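Local coordinates for protein endoglucanase (Thermotoga maritima, PDB 1VHO) that probably acts as a metal-dependent aminopeptidase of the M42 family, expected to use two divalent metal cations per subunit, despite its name, at residues 60-65 with 222-227; 218-223 with 294-299. One frame throughout, in Å; residues are numbered along the deposited sequence.

Interaction 1 of 2, residues 60-65 with 222-227; sequences GKLAFF and AAIVMD
Ala-63 is bonded at both its N and its O to strand 222-227: Ala-63 N donates to Ala-222 O at 3.0 Å, and Ala-63 O accepts from Ile-224 N. One step on, Phe-65 N reaches Ile-224 O, and Met-226 N, of a selenomethionine, gives a 2.9 Å bond to Phe-65 O. The bond from Ala-222 N to Lys-61 O is weak, so the pairing tightens only after its first rung. CA-H...O contacts fill in between, the shortest from Ala-223 CA to Ala-63 O.

Leu-62, Ala-222, Phe-64 and Ile-224 project from one face of the sheet. There Phe-64 and Ile-224 run alongside each other, ring atoms CD1 and CE1 of Phe-64 lying against CB and CD1 of Ile-224, with Phe-64 CE1 3.6 Å from Ile-224 CD1. Phe-64 CG and Ile-224 CG1 are both anti to the carbonyl carbon (chi1 -60° and -52°), which sends the two side chains off in matching directions. Leu-62 CD1 touches Ala-222 CB more loosely at 4.1 Å. The other face has Ala-63, Phe-65, Ala-223 and Val-225; here Ala-223 CB sits in the plane of the Phe-65 ring, at its edge, 3.7 Å from CE1.

Beyond the pair, Lys-61 NZ bonds Tyr-197 OH, and strand 195-201 flanks 61-67 on its far side. Asp-227, a predicted ligand of the first zinc, ends the segment and forms a salt bridge with Arg-281. Helices 171-187 and 317-333 cover the Phe-64 face of these parallel strands, as in the alpha/beta catalytic domain of zinc exopeptidases, Leu-327 touching Phe-64, Ile-224 and Met-226 alike.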
ATOM      1  N   GLY A  60      -1.524 -17.064  21.461  1.00 32.02           N
ATOM      2  CA  GLY A  60      -0.275 -16.539  20.878  1.00 30.96           C
ATOM      3  C   GLY A  60      -0.670 -15.230  20.161  1.00 29.46           C
ATOM      4  O   GLY A  60      -1.857 -14.894  20.138  1.00 27.98           O
ATOM      5  N   LYS A  61       0.321 -14.623  19.541  1.00 28.22           N
ATOM      6  CA  LYS A  61       0.136 -13.365  18.846  1.00 27.12           C
ATOM      7  C   LYS A  61       0.573 -13.481  17.377  1.00 25.30           C
ATOM      8  O   LYS A  61       1.678 -13.890  17.062  1.00 22.60           O
ATOM      9  CB  LYS A  61       0.991 -12.277  19.527  1.00 30.06           C
ATOM     10  CG  LYS A  61       0.745 -12.118  21.020  1.00 31.26           C
ATOM     11  CD  LYS A  61       1.778 -11.172  21.621  1.00 37.30           C
ATOM     12  CE  LYS A  61       1.424 -10.810  23.064  1.00 41.73           C
ATOM     13  NZ  LYS A  61      -0.032 -10.478  23.177  1.00 45.62           N
ATOM     14  N   LEU A  62      -0.361 -13.111  16.521  1.00 22.99           N
ATOM     15  CA  LEU A  62      -0.165 -13.142  15.058  1.00 21.26           C
ATOM     16  C   LEU A  62      -0.184 -11.677  14.607  1.00 20.28           C
ATOM     17  O   LEU A  62      -1.125 -10.961  15.001  1.00 21.07           O
ATOM     18  CB  LEU A  62      -1.383 -13.865  14.510  1.00 22.87           C
ATOM     19  CG  LEU A  62      -1.592 -14.135  13.048  1.00 28.20           C
ATOM     20  CD1 LEU A  62      -0.357 -14.724  12.368  1.00 29.58           C
ATOM     21  CD2 LEU A  62      -2.792 -15.094  12.878  1.00 26.95           C
ATOM     22  N   ALA A  63       0.763 -11.263  13.807  1.00 20.92           N
ATOM     23  CA  ALA A  63       0.815  -9.891  13.316  1.00 19.37           C
ATOM     24  C   ALA A  63       0.746  -9.889  11.790  1.00 18.61           C
ATOM     25  O   ALA A  63       1.463 -10.668  11.134  1.00 21.00           O
ATOM     26  CB  ALA A  63       2.091  -9.188  13.775  1.00 17.21           C
ATOM     27  N   PHE A  64      -0.047  -9.009  11.233  1.00 16.88           N
ATOM     28  CA  PHE A  64      -0.228  -8.852   9.789  1.00 14.43           C
ATOM     29  C   PHE A  64       0.267  -7.424   9.472  1.00 17.31           C
ATOM     30  O   PHE A  64      -0.131  -6.514  10.227  1.00 17.66           O
ATOM     31  CB  PHE A  64      -1.663  -9.023   9.340  1.00 17.09           C
ATOM     32  CG  PHE A  64      -2.303 -10.354   9.639  1.00 18.49           C
ATOM     33  CD1 PHE A  64      -1.592 -11.537   9.514  1.00 21.29           C
ATOM     34  CD2 PHE A  64      -3.609 -10.422  10.081  1.00 22.08           C
ATOM     35  CE1 PHE A  64      -2.186 -12.757   9.831  1.00 24.31           C
ATOM     36  CE2 PHE A  64      -4.225 -11.638  10.352  1.00 23.80           C
ATOM     37  CZ  PHE A  64      -3.511 -12.811  10.226  1.00 21.18           C
ATOM     38  N   PHE A  65       1.040  -7.238   8.415  1.00 15.02           N
ATOM     39  CA  PHE A  65       1.607  -5.909   8.170  1.00 15.41           C
ATOM     40  C   PHE A  65       1.351  -5.400   6.750  1.00 14.40           C
ATOM     41  O   PHE A  65       1.524  -6.165   5.785  1.00 14.08           O
ATOM     42  CB  PHE A  65       3.156  -6.029   8.315  1.00 19.45           C
ATOM     43  CG  PHE A  65       3.669  -6.387   9.695  1.00 19.15           C
ATOM     44  CD1 PHE A  65       3.844  -7.739  10.042  1.00 19.30           C
ATOM     45  CD2 PHE A  65       3.953  -5.421  10.614  1.00 18.19           C
ATOM     46  CE1 PHE A  65       4.308  -8.050  11.313  1.00 20.24           C
ATOM     47  CE2 PHE A  65       4.432  -5.729  11.889  1.00 21.31           C
ATOM     48  CZ  PHE A  65       4.603  -7.071  12.232  1.00 21.59           C
ATOM     49  N   ALA A 222       4.039 -15.258  15.020  1.00 25.14           N
ATOM     50  CA  ALA A 222       4.055 -15.480  13.572  1.00 23.20           C
ATOM     51  C   ALA A 222       3.652 -14.161  12.875  1.00 22.09           C
ATOM     52  O   ALA A 222       2.918 -13.380  13.468  1.00 20.44           O
ATOM     53  CB  ALA A 222       3.177 -16.607  13.107  1.00 25.55           C
ATOM     54  N   ALA A 223       4.292 -13.887  11.735  1.00 22.59           N
ATOM     55  CA  ALA A 223       3.960 -12.617  11.063  1.00 22.53           C
ATOM     56  C   ALA A 223       3.691 -12.877   9.581  1.00 22.47           C
ATOM     57  O   ALA A 223       4.375 -13.700   8.979  1.00 21.67           O
ATOM     58  CB  ALA A 223       5.139 -11.663  11.178  1.00 24.21           C
ATOM     59  N   ILE A 224       2.701 -12.176   9.048  1.00 19.54           N
ATOM     60  CA  ILE A 224       2.418 -12.317   7.608  1.00 18.36           C
ATOM     61  C   ILE A 224       2.551 -10.890   7.028  1.00 18.35           C
ATOM     62  O   ILE A 224       1.825  -9.999   7.450  1.00 17.26           O
ATOM     63  CB  ILE A 224       1.066 -12.947   7.336  1.00 21.23           C
ATOM     64  CG1 ILE A 224       0.916 -14.286   8.136  1.00 18.48           C
ATOM     65  CG2 ILE A 224       0.907 -13.196   5.830  1.00 19.66           C
ATOM     66  CD1 ILE A 224      -0.366 -15.056   7.681  1.00 20.82           C
ATOM     67  N   VAL A 225       3.485 -10.708   6.118  1.00 16.61           N
ATOM     68  CA  VAL A 225       3.736  -9.397   5.515  1.00 17.46           C
ATOM     69  C   VAL A 225       3.018  -9.352   4.173  1.00 16.73           C
ATOM     70  O   VAL A 225       3.157 -10.270   3.387  1.00 16.44           O
ATOM     71  CB  VAL A 225       5.245  -9.143   5.293  1.00 17.57           C
ATOM     72  CG1 VAL A 225       5.517  -7.912   4.454  1.00 17.96           C
ATOM     73  CG2 VAL A 225       5.961  -9.057   6.636  1.00 17.89           C
HETATM   74  N   MSE A 226       2.320  -8.245   3.911  1.00 15.06           N
HETATM   75  CA  MSE A 226       1.588  -8.122   2.663  1.00 14.81           C
HETATM   76  C   MSE A 226       2.459  -7.417   1.618  1.00 17.52           C
HETATM   77  O   MSE A 226       3.117  -6.429   1.959  1.00 16.94           O
HETATM   78  CB  MSE A 226       0.378  -7.191   2.881  1.00 14.27           C
HETATM   79  CG  MSE A 226      -0.647  -7.618   3.896  1.00 17.86           C
HETATM   80 SE   MSE A 226      -1.637  -9.118   3.226  1.00 36.13          SE
HETATM   81  CE  MSE A 226      -0.590 -10.551   3.948  1.00 17.22           C
ATOM     82  N   ASP A 227       2.249  -7.777   0.367  1.00 16.37           N
ATOM     83  CA  ASP A 227       2.965  -7.082  -0.702  1.00 16.02           C
ATOM     84  C   ASP A 227       2.105  -7.246  -1.960  1.00 14.46           C
ATOM     85  O   ASP A 227       0.967  -7.724  -1.866  1.00 13.83           O
ATOM     86  CB  ASP A 227       4.354  -7.680  -0.915  1.00 17.28           C
ATOM     87  CG  ASP A 227       5.362  -6.682  -1.465  1.00 23.69           C
ATOM     88  OD1 ASP A 227       4.997  -5.633  -2.044  1.00 23.56           O
ATOM     89  OD2 ASP A 227       6.576  -6.936  -1.313  1.00 29.00           O
TER

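Interaction 2 of 2, residues 218-223 with 294-299; sequences INPDAA and NGVRTS
Arg-297 lays its guanidinium over the carbonyl oxygen of Asp-221, which sits above one face of the group, offset toward the rim. Although Asp-221 O is 3.0 Å from Arg-297 NH2, the angle is too poor for a hydrogen bond. A bend at chi3 (-88°) swings NE out of the line of the chain; beyond it, Arg-297 NH1 lies 3.7 Å from Ala-222 CB. A water donates to Asp-221 O at 2.6 Å and to Gly-295 O, and accepts from Arg-297 N, tying the two backbones together just before they pair. An alanine in place of Arg-297 would probably leave Asp-221 O without the positive charge lying over it and take from Ala-222 CB its contact with NH1.

Direct bonding then takes over: Ala-223 N donates to Arg-297 O at 2.9 Å, and Ser-299 N to Ala-223 O. Val-296 packs with both methyls, CG1 on Ala-223 CB at 3.6 Å and CG2 on Pro-220, nearest its O at 3.8 Å. Thr-298 OG1 folds back to donate to Val-296 O from above its carbonyl plane.

Asp-221 OD2 accepts from Lys-61 N on the neighbouring strand. Gly-295, with positive phi, is the C-prime residue of a Schellman motif ending helix 289-293; from there the chain passes through Val-296 into strand 297-304, which pairs in parallel with 222-229, a helix-to-strand connection of an alpha/beta fold.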
ATOM      1  N   ILE A 218       5.415  -6.210  22.105  1.00 35.90           N
ATOM      2  CA  ILE A 218       5.199  -7.637  22.046  1.00 35.67           C
ATOM      3  C   ILE A 218       6.123  -8.247  20.993  1.00 36.33           C
ATOM      4  O   ILE A 218       6.680  -7.533  20.167  1.00 36.00           O
ATOM      5  CB  ILE A 218       3.751  -7.966  21.628  1.00 35.13           C
ATOM      6  CG1 ILE A 218       3.463  -7.319  20.248  1.00 32.63           C
ATOM      7  CG2 ILE A 218       2.710  -7.544  22.627  1.00 32.03           C
ATOM      8  CD1 ILE A 218       2.497  -8.199  19.454  1.00 32.33           C
ATOM      9  N   ASN A 219       6.256  -9.560  21.021  1.00 36.58           N
ATOM     10  CA  ASN A 219       7.028 -10.291  20.028  1.00 36.55           C
ATOM     11  C   ASN A 219       6.039 -11.308  19.441  1.00 35.51           C
ATOM     12  O   ASN A 219       5.623 -12.239  20.131  1.00 35.81           O
ATOM     13  CB  ASN A 219       8.238 -11.017  20.600  1.00 41.78           C
ATOM     14  CG  ASN A 219       9.213 -11.398  19.501  1.00 45.48           C
ATOM     15  OD1 ASN A 219       9.664 -10.555  18.719  1.00 48.72           O
ATOM     16  ND2 ASN A 219       9.568 -12.673  19.436  1.00 51.01           N
ATOM     17  N   PRO A 220       5.549 -11.046  18.230  1.00 33.14           N
ATOM     18  CA  PRO A 220       4.588 -11.965  17.648  1.00 30.99           C
ATOM     19  C   PRO A 220       5.199 -13.349  17.456  1.00 29.32           C
ATOM     20  O   PRO A 220       6.375 -13.473  17.114  1.00 26.40           O
ATOM     21  CB  PRO A 220       4.250 -11.363  16.292  1.00 31.79           C
ATOM     22  CG  PRO A 220       5.179 -10.232  16.050  1.00 31.88           C
ATOM     23  CD  PRO A 220       5.986 -10.012  17.302  1.00 32.79           C
ATOM     24  N   ASP A 221       4.361 -14.353  17.558  1.00 27.22           N
ATOM     25  CA  ASP A 221       4.746 -15.736  17.322  1.00 28.65           C
ATOM     26  C   ASP A 221       4.801 -16.035  15.834  1.00 28.63           C
ATOM     27  O   ASP A 221       5.453 -16.988  15.398  1.00 27.57           O
ATOM     28  CB  ASP A 221       3.681 -16.637  17.992  1.00 29.43           C
ATOM     29  CG  ASP A 221       3.704 -16.351  19.489  1.00 30.98           C
ATOM     30  OD1 ASP A 221       4.812 -16.454  20.080  1.00 33.17           O
ATOM     31  OD2 ASP A 221       2.672 -15.954  20.022  1.00 29.27           O
ATOM     32  N   ALA A 222       4.039 -15.258  15.020  1.00 25.14           N
ATOM     33  CA  ALA A 222       4.055 -15.480  13.572  1.00 23.20           C
ATOM     34  C   ALA A 222       3.652 -14.161  12.875  1.00 22.09           C
ATOM     35  O   ALA A 222       2.918 -13.380  13.468  1.00 20.44           O
ATOM     36  CB  ALA A 222       3.177 -16.607  13.107  1.00 25.55           C
ATOM     37  N   ALA A 223       4.292 -13.887  11.735  1.00 22.59           N
ATOM     38  CA  ALA A 223       3.960 -12.617  11.063  1.00 22.53           C
ATOM     39  C   ALA A 223       3.691 -12.877   9.581  1.00 22.47           C
ATOM     40  O   ALA A 223       4.375 -13.700   8.979  1.00 21.67           O
ATOM     41  CB  ALA A 223       5.139 -11.663  11.178  1.00 24.21           C
ATOM     42  N   ASN A 294      14.842 -11.088  15.023  1.00 46.43           N
ATOM     43  CA  ASN A 294      14.156 -11.398  16.253  1.00 44.24           C
ATOM     44  C   ASN A 294      13.523 -12.770  16.277  1.00 42.75           C
ATOM     45  O   ASN A 294      12.718 -13.047  17.177  1.00 42.23           O
ATOM     46  CB  ASN A 294      13.081 -10.324  16.511  1.00 47.72           C
ATOM     47  CG  ASN A 294      13.665  -9.126  17.235  1.00 49.35           C
ATOM     48  OD1 ASN A 294      13.230  -8.834  18.352  1.00 50.40           O
ATOM     49  ND2 ASN A 294      14.639  -8.468  16.631  1.00 49.38           N
ATOM     50  N   GLY A 295      13.820 -13.628  15.297  1.00 41.25           N
ATOM     51  CA  GLY A 295      13.248 -14.961  15.247  1.00 39.72           C
ATOM     52  C   GLY A 295      11.766 -15.067  14.962  1.00 38.03           C
ATOM     53  O   GLY A 295      11.142 -16.106  15.263  1.00 37.76           O
ATOM     54  N   VAL A 296      11.131 -14.040  14.373  1.00 35.34           N
ATOM     55  CA  VAL A 296       9.689 -14.165  14.101  1.00 33.58           C
ATOM     56  C   VAL A 296       9.452 -15.037  12.871  1.00 30.86           C
ATOM     57  O   VAL A 296       9.969 -14.672  11.807  1.00 32.12           O
ATOM     58  CB  VAL A 296       9.064 -12.766  13.882  1.00 32.41           C
ATOM     59  CG1 VAL A 296       7.587 -12.886  13.515  1.00 30.81           C
ATOM     60  CG2 VAL A 296       9.217 -11.920  15.127  1.00 31.77           C
ATOM     61  N   ARG A 297       8.716 -16.128  12.987  1.00 29.18           N
ATOM     62  CA  ARG A 297       8.454 -16.958  11.793  1.00 29.56           C
ATOM     63  C   ARG A 297       7.606 -16.079  10.837  1.00 27.93           C
ATOM     64  O   ARG A 297       6.544 -15.658  11.285  1.00 24.96           O
ATOM     65  CB  ARG A 297       7.737 -18.229  12.161  1.00 32.58           C
ATOM     66  CG  ARG A 297       8.579 -19.071  13.161  1.00 43.13           C
ATOM     67  CD  ARG A 297       7.900 -20.409  13.438  1.00 45.83           C
ATOM     68  NE  ARG A 297       6.958 -20.321  14.533  1.00 51.60           N
ATOM     69  CZ  ARG A 297       5.672 -20.031  14.452  1.00 54.93           C
ATOM     70  NH1 ARG A 297       5.131 -19.796  13.263  1.00 58.32           N
ATOM     71  NH2 ARG A 297       4.935 -19.973  15.554  1.00 57.01           N
ATOM     72  N   THR A 298       8.084 -15.891   9.617  1.00 26.94           N
ATOM     73  CA  THR A 298       7.395 -15.003   8.693  1.00 25.73           C
ATOM     74  C   THR A 298       7.013 -15.587   7.350  1.00 24.64           C
ATOM     75  O   THR A 298       7.623 -16.490   6.778  1.00 23.25           O
ATOM     76  CB  THR A 298       8.262 -13.741   8.456  1.00 28.43           C
ATOM     77  OG1 THR A 298       8.692 -13.167   9.709  1.00 30.31           O
ATOM     78  CG2 THR A 298       7.457 -12.637   7.769  1.00 30.35           C
ATOM     79  N   SER A 299       5.874 -15.092   6.846  1.00 21.00           N
ATOM     80  CA  SER A 299       5.355 -15.471   5.552  1.00 17.80           C
ATOM     81  C   SER A 299       5.124 -14.191   4.727  1.00 20.02           C
ATOM     82  O   SER A 299       4.723 -13.181   5.322  1.00 20.14           O
ATOM     83  CB  SER A 299       4.026 -16.230   5.693  1.00 16.92           C
ATOM     84  OG  SER A 299       3.448 -16.391   4.389  1.00 18.47           O
TER
HETATM   85  O   HOH W   1       8.044 -17.060  15.487  1.00 40.08           O

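In the fold
Interactions 1 and 2 sit side by side in the mixed eight-stranded sheet, their centres about 7 Å apart. Strand 222-229 is common to both: 61-67 pairs with it in interaction 1 and 297-304 in interaction 2, so the three run parallel as consecutive strands although they come from distant parts of the chain. Ala-222 and Ala-223 belong to both contacts. The order along the chain is 60-65, then 218-227, then 294-299, and Val-225 N bonds Ser-299 O to carry the pairing onward. The central strand leads from this shared start toward Asp-227, where metal binding is predicted, consistent with an M42 peptidase site built on strand ends.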